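Local coordinates for protein 3-deoxy-manno-octulosonate cytidylyltransferase (Escherichia coli, PDB 1H7E) that catalyses the transfer of a cytidylyl group from CTP to the eight-carbon sugar KDO, releasing diphosphate and giving CMP-KDO, probably for lipopolysaccharide synthesis, at residues M29-H32 with V33-A37; V55-A58 with V59-F62; H73-G76 with T77-L80; V87-D90 with I91-N94. One frame throughout, in Å; residues are numbered along the deposited sequence.

Overall arrangement
Following the chain from its N terminus, the four contacts come in series, each closing its own short piece before the next opens, so none nests or crosses. Contact 1 is a run of turns in helix 29-38, which packs on strands 3-8 and 45-50. Contact 2 covers the end of helix 53-61, the link between strands 45-50 and 65-68; it touches contact 1 where Phe62 meets Tyr34, and the centres of the two contacts are about 12 Å apart. Contact 3 caps the start of helix 76-86, and contact 4 turns from the end of that helix into strand 91-94 of the central mixed sheet. Contacts 3 and 4 touch through Leu80 and Asn94.

Contact 1 of 4, residues M29-H32 with V33-A37; sequences MIQH and VYERA
Successive i to i+4 backbone bonds join residues 29-32 to 33-37 as one continuous alpha helix: Tyr34 N gives to Ile30 O, Glu35 N to Gln31 O and Arg36 N to His32 O, while the bond from Val33 N to Met29 O is weak. The main side-chain pair lies one turn apart and is partly exposed. Gln31 NE2 donates to Glu35 OE2 over 2.6 Å, meeting the oxygen nearly along its C-O bond and keeping it close to the amide plane, although amide and carboxylate planes are turned 54° apart. With CG anti to the backbone N (chi1 -178°) and the chain extended beyond it, the Gln31 amide can reach forward to its partner. Glu35 CG passes 3.0 Å from Gln31 O before the extended chain carries the carboxylate to the amide. Its other oxygen, OE1, makes a salt bridge with Lys27.

His32 and Arg36 face another way, against Met237 of helix 227-243. A water bridges them, 2.7 Å from His32 ND1 and 3.0 Å from Arg36 NE, and lies in the plane of both groups; it accepts from the arginine. Farther out, His32 NE2 bonds to Ile24 O and Arg36 NH1 to Ile102 O. Branched aliphatic residues suit the side that meets the sheet, where Ile30 and Val33 both pack on Ile7 of strand 3-8, and Tyr34 reaches strand 45-50. With OE2 taken by the Gln31 amide and OE1 by the Lys27 ammonium, the negative charge of Glu35 is probably stabilised.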
loop_
_atom_site.group_PDB
_atom_site.type_symbol
_atom_site.label_atom_id
_atom_site.label_comp_id
_atom_site.label_asym_id
_atom_site.label_seq_id
_atom_site.Cartn_x
_atom_site.Cartn_y
_atom_site.Cartn_z
ATOM N N MET A 29 -18.357 29.716 -8.476
ATOM C CA MET A 29 -17.954 28.580 -7.659
ATOM C C MET A 29 -16.706 28.867 -6.824
ATOM O O MET A 29 -16.668 28.543 -5.623
ATOM C CB MET A 29 -17.750 27.329 -8.511
ATOM C CG MET A 29 -17.289 26.130 -7.686
ATOM S SD MET A 29 -17.398 24.594 -8.584
ATOM C CE MET A 29 -16.173 24.894 -9.887
ATOM N N ILE A 30 -15.717 29.508 -7.452
ATOM C CA ILE A 30 -14.462 29.856 -6.774
ATOM C C ILE A 30 -14.708 30.730 -5.513
ATOM O O ILE A 30 -13.999 30.588 -4.499
ATOM C CB ILE A 30 -13.447 30.499 -7.776
ATOM C CG1 ILE A 30 -12.033 30.511 -7.196
ATOM C CG2 ILE A 30 -13.861 31.896 -8.141
ATOM C CD1 ILE A 30 -11.469 29.130 -6.927
ATOM N N GLN A 31 -15.769 31.544 -5.530
ATOM C CA GLN A 31 -16.074 32.375 -4.365
ATOM C C GLN A 31 -16.569 31.549 -3.163
ATOM O O GLN A 31 -16.190 31.824 -2.013
ATOM C CB GLN A 31 -17.073 33.477 -4.713
ATOM C CG GLN A 31 -17.367 34.407 -3.510
ATOM C CD GLN A 31 -18.206 35.618 -3.891
ATOM O OE1 GLN A 31 -18.307 35.968 -5.064
ATOM N NE2 GLN A 31 -18.823 36.244 -2.907
ATOM N N HIS A 32 -17.385 30.524 -3.430
ATOM C CA HIS A 32 -17.905 29.654 -2.369
ATOM C C HIS A 32 -16.765 28.936 -1.657
ATOM O O HIS A 32 -16.764 28.813 -0.421
ATOM C CB HIS A 32 -18.864 28.606 -2.948
ATOM C CG HIS A 32 -20.186 29.163 -3.360
ATOM N ND1 HIS A 32 -21.168 29.493 -2.449
ATOM C CD2 HIS A 32 -20.685 29.461 -4.583
ATOM C CE1 HIS A 32 -22.218 29.971 -3.097
ATOM N NE2 HIS A 32 -21.949 29.960 -4.390
ATOM N N VAL A 33 -15.790 28.467 -2.442
ATOM C CA VAL A 33 -14.640 27.777 -1.868
ATOM C C VAL A 33 -13.816 28.748 -1.035
ATOM O O VAL A 33 -13.387 28.429 0.083
ATOM C CB VAL A 33 -13.744 27.135 -2.962
ATOM C CG1 VAL A 33 -12.525 26.454 -2.311
ATOM C CG2 VAL A 33 -14.553 26.116 -3.760
ATOM N N TYR A 34 -13.615 29.946 -1.585
ATOM C CA TYR A 34 -12.855 30.983 -0.900
ATOM C C TYR A 34 -13.532 31.338 0.417
ATOM O O TYR A 34 -12.876 31.391 1.458
ATOM C CB TYR A 34 -12.718 32.236 -1.795
ATOM C CG TYR A 34 -11.613 33.190 -1.351
ATOM C CD1 TYR A 34 -11.827 34.124 -0.333
ATOM C CD2 TYR A 34 -10.341 33.119 -1.914
ATOM C CE1 TYR A 34 -10.795 34.956 0.118
ATOM C CE2 TYR A 34 -9.307 33.947 -1.472
ATOM C CZ TYR A 34 -9.541 34.856 -0.457
ATOM O OH TYR A 34 -8.495 35.631 -0.016
ATOM N N GLU A 35 -14.846 31.560 0.368
ATOM C CA GLU A 35 -15.601 31.909 1.570
ATOM C C GLU A 35 -15.540 30.823 2.640
ATOM O O GLU A 35 -15.409 31.135 3.821
ATOM C CB GLU A 35 -17.045 32.253 1.228
ATOM C CG GLU A 35 -17.174 33.480 0.335
ATOM C CD GLU A 35 -18.613 33.923 0.139
ATOM O OE1 GLU A 35 -19.509 33.392 0.825
ATOM O OE2 GLU A 35 -18.854 34.817 -0.694
ATOM N N ARG A 36 -15.612 29.549 2.247
ATOM C CA ARG A 36 -15.500 28.471 3.243
ATOM C C ARG A 36 -14.086 28.375 3.804
ATOM O O ARG A 36 -13.905 28.151 4.993
ATOM C CB ARG A 36 -15.956 27.134 2.668
ATOM C CG ARG A 36 -17.450 26.996 2.740
ATOM C CD ARG A 36 -17.989 26.301 1.548
ATOM N NE ARG A 36 -19.445 26.376 1.516
ATOM C CZ ARG A 36 -20.267 25.483 2.063
ATOM N NH1 ARG A 36 -19.797 24.415 2.702
ATOM N NH2 ARG A 36 -21.576 25.653 1.945
ATOM N N ALA A 37 -13.086 28.611 2.953
ATOM C CA ALA A 37 -11.682 28.580 3.377
ATOM C C ALA A 37 -11.413 29.634 4.456
ATOM O O ALA A 37 -10.644 29.392 5.398
ATOM C CB ALA A 37 -10.769 28.798 2.169
HETATM O O HOH W 1 -20.346 28.806 0.037
#

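Contact 2 of 4, residues V55-A58 with V59-F62; sequences VEQA and VQAF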
loop_
_atom_site.group_PDB
_atom_site.type_symbol
_atom_site.label_atom_id
_atom_site.label_comp_id
_atom_site.label_asym_id
_atom_site.label_seq_id
_atom_site.Cartn_x
_atom_site.Cartn_y
_atom_site.Cartn_z
ATOM N N VAL A 55 -9.810 34.489 -14.260
ATOM C CA VAL A 55 -10.011 33.970 -12.910
ATOM C C VAL A 55 -9.390 34.932 -11.896
ATOM O O VAL A 55 -9.990 35.229 -10.855
ATOM C CB VAL A 55 -9.407 32.540 -12.745
ATOM C CG1 VAL A 55 -9.462 32.087 -11.287
ATOM C CG2 VAL A 55 -10.166 31.557 -13.590
ATOM N N GLU A 56 -8.194 35.429 -12.209
ATOM C CA GLU A 56 -7.510 36.365 -11.331
ATOM C C GLU A 56 -8.408 37.574 -11.112
ATOM O O GLU A 56 -8.569 38.040 -9.985
ATOM C CB GLU A 56 -6.212 36.824 -11.962
ATOM C CG GLU A 56 -5.527 37.933 -11.185
ATOM C CD GLU A 56 -4.396 38.556 -11.968
ATOM O OE1 GLU A 56 -4.573 38.798 -13.189
ATOM O OE2 GLU A 56 -3.329 38.787 -11.365
ATOM N N GLN A 57 -8.980 38.074 -12.206
ATOM C CA GLN A 57 -9.890 39.214 -12.160
ATOM C C GLN A 57 -11.133 38.908 -11.330
ATOM O O GLN A 57 -11.519 39.708 -10.472
ATOM C CB GLN A 57 -10.306 39.635 -13.578
ATOM C CG GLN A 57 -9.424 40.726 -14.171
ATOM C CD GLN A 57 -9.357 41.961 -13.277
ATOM O OE1 GLN A 57 -10.311 42.748 -13.212
ATOM N NE2 GLN A 57 -8.237 42.121 -12.563
ATOM N N ALA A 58 -11.757 37.759 -11.600
ATOM C CA ALA A 58 -12.960 37.344 -10.876
ATOM C C ALA A 58 -12.675 37.261 -9.378
ATOM O O ALA A 58 -13.500 37.654 -8.554
ATOM C CB ALA A 58 -13.455 36.008 -11.395
ATOM N N VAL A 59 -11.482 36.787 -9.032
ATOM C CA VAL A 59 -11.097 36.664 -7.639
ATOM C C VAL A 59 -10.916 38.039 -6.980
ATOM O O VAL A 59 -11.463 38.311 -5.908
ATOM C CB VAL A 59 -9.833 35.790 -7.508
ATOM C CG1 VAL A 59 -9.318 35.821 -6.076
ATOM C CG2 VAL A 59 -10.157 34.346 -7.952
ATOM N N GLN A 60 -10.169 38.918 -7.635
ATOM C CA GLN A 60 -9.946 40.262 -7.108
ATOM C C GLN A 60 -11.269 41.033 -6.959
ATOM O O GLN A 60 -11.477 41.750 -5.970
ATOM C CB GLN A 60 -8.952 41.012 -8.002
ATOM C CG GLN A 60 -7.520 40.571 -7.755
ATOM C CD GLN A 60 -6.544 41.081 -8.797
ATOM O OE1 GLN A 60 -6.915 41.814 -9.720
ATOM N NE2 GLN A 60 -5.284 40.674 -8.664
ATOM N N ALA A 61 -12.186 40.806 -7.903
ATOM C CA ALA A 61 -13.497 41.449 -7.892
ATOM C C ALA A 61 -14.253 41.198 -6.579
ATOM O O ALA A 61 -15.042 42.046 -6.158
ATOM C CB ALA A 61 -14.319 40.995 -9.083
ATOM N N PHE A 62 -14.075 40.028 -5.953
ATOM C CA PHE A 62 -14.741 39.815 -4.670
ATOM C C PHE A 62 -13.805 40.081 -3.498
ATOM O O PHE A 62 -14.161 39.863 -2.341
ATOM C CB PHE A 62 -15.481 38.463 -4.560
ATOM C CG PHE A 62 -14.603 37.246 -4.656
ATOM C CD1 PHE A 62 -13.769 36.881 -3.599
ATOM C CD2 PHE A 62 -14.669 36.423 -5.784
ATOM C CE1 PHE A 62 -13.013 35.708 -3.658
ATOM C CE2 PHE A 62 -13.917 35.247 -5.856
ATOM C CZ PHE A 62 -13.088 34.888 -4.790
#
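Backbone hydrogen bonds carry the frame of this contact: Val59 N to Val55 O at 2.8 Å, Gln60 N to Glu56 O at 3.0 Å and Ala61 N to Gln57 O at 2.9 Å, the ordinary i to i+4 ladder of an alpha helix. At its end Phe62 N reaches back three residues, to Val59 O.

Apolar packing follows the inner side. Val55 CG1 and Val59 CG2 meet at 4.1 Å, one turn apart and at a slant. In Val59 CG1 is anti to the backbone N (chi1 172°), which leaves CG2 beside that N and only 3.0 Å from Val55 O. Beta-branched valines suit this side because they are compact and can lie close to a sheet: Val59 touches Val48 and Ala66, and Val55 touches Thr50. Helix 53-61 is the crossover of a beta-alpha-beta unit, joining strand 45-50 to its parallel neighbour 65-68.

The polar pairs come next. Glu56 and Gln60 run alongside each other in the same direction, and Gln60 NE2 rests 3.7 Å from Glu56 CG, a contact with the aliphatic part of the glutamate, whose chain also lies against Ala66 and Met68 of strand 65-68. Gln57 NE2 comes to 3.2 Å from Gln60 OE1, yet the angle is too poor for a hydrogen bond and the two amide planes stand 86° apart.

Aromatic contacts finish the helix. The Phe62 ring folds back over the last turn, with Val59 O above the centre of one face and Ala58 O 3.2 Å from Phe62 CD2. The same ring meets Tyr34 of helix 29-38 edge-to-face.

Contact 3 of 4, residues H73-G76 with T77-L80; sequences HESG and TDRL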
loop_
_atom_site.group_PDB
_atom_site.type_symbol
_atom_site.label_atom_id
_atom_site.label_comp_id
_atom_site.label_asym_id
_atom_site.label_seq_id
_atom_site.Cartn_x
_atom_site.Cartn_y
_atom_site.Cartn_z
ATOM N N HIS A 73 2.558 24.015 -16.054
ATOM C CA HIS A 73 2.622 23.070 -14.936
ATOM C C HIS A 73 1.904 21.774 -15.255
ATOM O O HIS A 73 0.684 21.770 -15.467
ATOM C CB HIS A 73 1.973 23.664 -13.685
ATOM C CG HIS A 73 2.851 24.612 -12.941
ATOM N ND1 HIS A 73 4.180 24.349 -12.686
ATOM C CD2 HIS A 73 2.589 25.817 -12.384
ATOM C CE1 HIS A 73 4.698 25.352 -12.001
ATOM N NE2 HIS A 73 3.753 26.254 -11.806
ATOM N N GLU A 74 2.652 20.673 -15.240
ATOM C CA GLU A 74 2.073 19.361 -15.515
ATOM C C GLU A 74 1.154 18.910 -14.371
ATOM O O GLU A 74 0.015 18.478 -14.597
ATOM C CB GLU A 74 3.177 18.317 -15.771
ATOM C CG GLU A 74 4.175 18.137 -14.629
ATOM C CD GLU A 74 5.247 17.084 -14.916
ATOM O OE1 GLU A 74 4.915 15.874 -14.939
ATOM O OE2 GLU A 74 6.428 17.467 -15.093
ATOM N N SER A 75 1.611 19.113 -13.139
ATOM C CA SER A 75 0.842 18.697 -11.977
ATOM C C SER A 75 0.413 19.806 -11.026
ATOM O O SER A 75 1.104 20.812 -10.868
ATOM C CB SER A 75 1.633 17.645 -11.220
ATOM O OG SER A 75 2.861 18.157 -10.733
ATOM N N GLY A 76 -0.722 19.596 -10.371
ATOM C CA GLY A 76 -1.223 20.578 -9.432
ATOM C C GLY A 76 -0.296 20.794 -8.243
ATOM O O GLY A 76 -0.445 21.782 -7.517
ATOM N N THR A 77 0.618 19.850 -8.013
ATOM C CA THR A 77 1.571 19.961 -6.911
ATOM C C THR A 77 2.709 20.855 -7.358
ATOM O O THR A 77 3.269 21.582 -6.539
ATOM C CB THR A 77 2.084 18.587 -6.420
ATOM O OG1 THR A 77 0.967 17.824 -5.970
ATOM C CG2 THR A 77 3.037 18.734 -5.241
ATOM N N ASP A 78 3.040 20.815 -8.652
ATOM C CA ASP A 78 4.086 21.685 -9.192
ATOM C C ASP A 78 3.626 23.138 -9.065
ATOM O O ASP A 78 4.441 24.023 -8.811
ATOM C CB ASP A 78 4.368 21.403 -10.668
ATOM C CG ASP A 78 5.147 20.116 -10.894
ATOM O OD1 ASP A 78 6.073 19.794 -10.116
ATOM O OD2 ASP A 78 4.834 19.438 -11.887
ATOM N N ARG A 79 2.328 23.381 -9.270
ATOM C CA ARG A 79 1.766 24.725 -9.156
ATOM C C ARG A 79 1.908 25.248 -7.723
ATOM O O ARG A 79 2.209 26.424 -7.511
ATOM C CB ARG A 79 0.309 24.731 -9.596
ATOM C CG ARG A 79 -0.431 26.043 -9.341
ATOM C CD ARG A 79 -1.825 26.061 -10.017
ATOM N NE ARG A 79 -1.773 26.586 -11.386
ATOM C CZ ARG A 79 -1.520 25.866 -12.477
ATOM N NH1 ARG A 79 -1.309 24.557 -12.398
ATOM N NH2 ARG A 79 -1.377 26.474 -13.644
ATOM N N LEU A 80 1.729 24.365 -6.740
ATOM C CA LEU A 80 1.871 24.731 -5.327
ATOM C C LEU A 80 3.345 25.035 -4.979
ATOM O O LEU A 80 3.612 25.849 -4.099
ATOM C CB LEU A 80 1.319 23.611 -4.418
ATOM C CG LEU A 80 1.247 23.805 -2.899
ATOM C CD1 LEU A 80 0.325 24.948 -2.554
ATOM C CD2 LEU A 80 0.732 22.538 -2.257
#
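Asp78 OD2 is approached by two groups of Ser75: OG at 2.6 Å, and the backbone N through a long, weak bond. Asp78 N in turn gives a weak bond to Ser75 OG, 3.4 Å away, and the same hydroxyl has a further weak bond with Glu201. The exchange between Ser75 and Asp78 is a capping box, with Ser75 as N-cap of helix 76-86. Serine suits the place because its short hydroxyl, set between the backbone N and the carbonyl carbon (chi1 62°), can reach forward to the N-H of the first turn, and aspartate is just long enough to answer it. Ser75 O accepts from Arg79 N, the first i to i+4 backbone bond here. Glu74 is poorly ordered, and the approach of its carboxylate to Asp78 is uncertain.

His73 lies alongside this turn. Arg79 CA sits over one face of its imidazole in a CH-pi contact, 3.7 Å from the ring centroid, while His73 CD2 lies over the guanidinium face, the two planes 80° apart. Beyond, His73 NE2 bonds to Glu82 OE1. Replacing the imidazole by the methyl of an alanine would probably leave Glu82 without this mate, Arg79 CA without the ring face it packs on and the guanidinium without CD2 over its face.

Contact 4 of 4, residues V87-D90 with I91-N94; sequences VEAD and IYIN
Ile91 opens the strand directly after Asp90 and turns its side chain to helix 104-116, where it packs on Leu111 and Met114; a branched aliphatic residue suits both the extended backbone and this buried setting. Asp90, exposed at the end of the loop, accepts through OD2 from Lys2 N.

Tyr92 is the residue that folds back. Its CG stands anti to the carbonyl carbon (chi1 -62°), which swings the ring over the preceding loop. There Ala89 CB lies over one face in a CH-pi contact, 4.0 Å from the centroid of the Tyr92 ring and 21° off the ring normal. The small methyl of alanine lets the ring come down this close. At the ring's edge, Tyr92 OH donates to Val87 O over 2.6 Å, in the plane of that carbonyl, and Arg180 NH1 adds a weak bond to Tyr92 OH. A phenylalanine would keep the face contact with Ala89 but would probably leave the Val87 carbonyl without its donor and Arg180 without this weak partner.

Ile93 and Asn94 carry the strand onward, Ile93 against Val107 and Leu111, Asn94 touching Leu80. Together the residues form an alpha-to-beta connection, the loop from helix 76-86 into strand 91-94, which runs between strands 3-8 and 169-179 in the mixed sheet of this GT-A-like nucleotidyltransferase fold.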
loop_
_atom_site.group_PDB
_atom_site.type_symbol
_atom_site.label_atom_id
_atom_site.label_comp_id
_atom_site.label_asym_id
_atom_site.label_seq_id
_atom_site.Cartn_x
_atom_site.Cartn_y
_atom_site.Cartn_z
ATOM N N VAL A 87 4.954 32.746 -1.376
ATOM C CA VAL A 87 4.131 32.899 -0.173
ATOM C C VAL A 87 4.733 32.069 0.946
ATOM O O VAL A 87 4.713 30.834 0.894
ATOM C CB VAL A 87 2.680 32.441 -0.423
ATOM C CG1 VAL A 87 1.878 32.487 0.867
ATOM C CG2 VAL A 87 2.033 33.294 -1.494
ATOM N N GLU A 88 5.234 32.743 1.980
ATOM C CA GLU A 88 5.860 32.049 3.089
ATOM C C GLU A 88 4.876 31.433 4.097
ATOM O O GLU A 88 3.915 32.076 4.507
ATOM C CB GLU A 88 6.844 32.981 3.796
ATOM C CG GLU A 88 7.570 32.321 4.966
ATOM C CD GLU A 88 8.522 33.255 5.691
ATOM O OE1 GLU A 88 8.356 34.496 5.590
ATOM O OE2 GLU A 88 9.438 32.738 6.372
ATOM N N ALA A 89 5.143 30.188 4.496
ATOM C CA ALA A 89 4.316 29.469 5.460
ATOM C C ALA A 89 5.055 28.214 5.884
ATOM O O ALA A 89 6.008 27.805 5.247
ATOM C CB ALA A 89 2.966 29.103 4.844
ATOM N N ASP A 90 4.676 27.666 7.027
ATOM C CA ASP A 90 5.285 26.436 7.507
ATOM C C ASP A 90 4.447 25.261 6.974
ATOM O O ASP A 90 4.981 24.189 6.713
ATOM C CB ASP A 90 5.271 26.407 9.030
ATOM C CG ASP A 90 6.035 27.572 9.644
ATOM O OD1 ASP A 90 7.188 27.797 9.227
ATOM O OD2 ASP A 90 5.486 28.266 10.531
ATOM N N ILE A 91 3.138 25.489 6.819
ATOM C CA ILE A 91 2.191 24.465 6.347
ATOM C C ILE A 91 1.300 24.994 5.239
ATOM O O ILE A 91 0.658 26.029 5.402
ATOM C CB ILE A 91 1.271 23.995 7.506
ATOM C CG1 ILE A 91 2.109 23.322 8.605
ATOM C CG2 ILE A 91 0.172 23.061 6.974
ATOM C CD1 ILE A 91 1.379 23.151 9.909
ATOM N N TYR A 92 1.257 24.286 4.112
ATOM C CA TYR A 92 0.430 24.685 2.978
ATOM C C TYR A 92 -0.675 23.664 2.795
ATOM O O TYR A 92 -0.407 22.463 2.715
ATOM C CB TYR A 92 1.246 24.720 1.688
ATOM C CG TYR A 92 2.377 25.725 1.699
ATOM C CD1 TYR A 92 3.589 25.420 2.302
ATOM C CD2 TYR A 92 2.217 26.991 1.118
ATOM C CE1 TYR A 92 4.624 26.357 2.336
ATOM C CE2 TYR A 92 3.243 27.936 1.144
ATOM C CZ TYR A 92 4.438 27.612 1.754
ATOM O OH TYR A 92 5.469 28.526 1.794
ATOM N N ILE A 93 -1.907 24.138 2.719
ATOM C CA ILE A 93 -3.064 23.268 2.528
ATOM C C ILE A 93 -3.545 23.516 1.114
ATOM O O ILE A 93 -3.763 24.661 0.702
ATOM C CB ILE A 93 -4.182 23.593 3.533
ATOM C CG1 ILE A 93 -3.713 23.251 4.940
ATOM C CG2 ILE A 93 -5.473 22.824 3.187
ATOM C CD1 ILE A 93 -4.569 23.858 6.009
ATOM N N ASN A 94 -3.680 22.443 0.349
ATOM C CA ASN A 94 -4.118 22.552 -1.029
ATOM C C ASN A 94 -5.559 22.064 -1.104
ATOM O O ASN A 94 -5.822 20.893 -0.852
ATOM C CB ASN A 94 -3.220 21.680 -1.900
ATOM C CG ASN A 94 -3.189 22.122 -3.343
ATOM O OD1 ASN A 94 -2.989 23.306 -3.639
ATOM N ND2 ASN A 94 -3.336 21.164 -4.262
#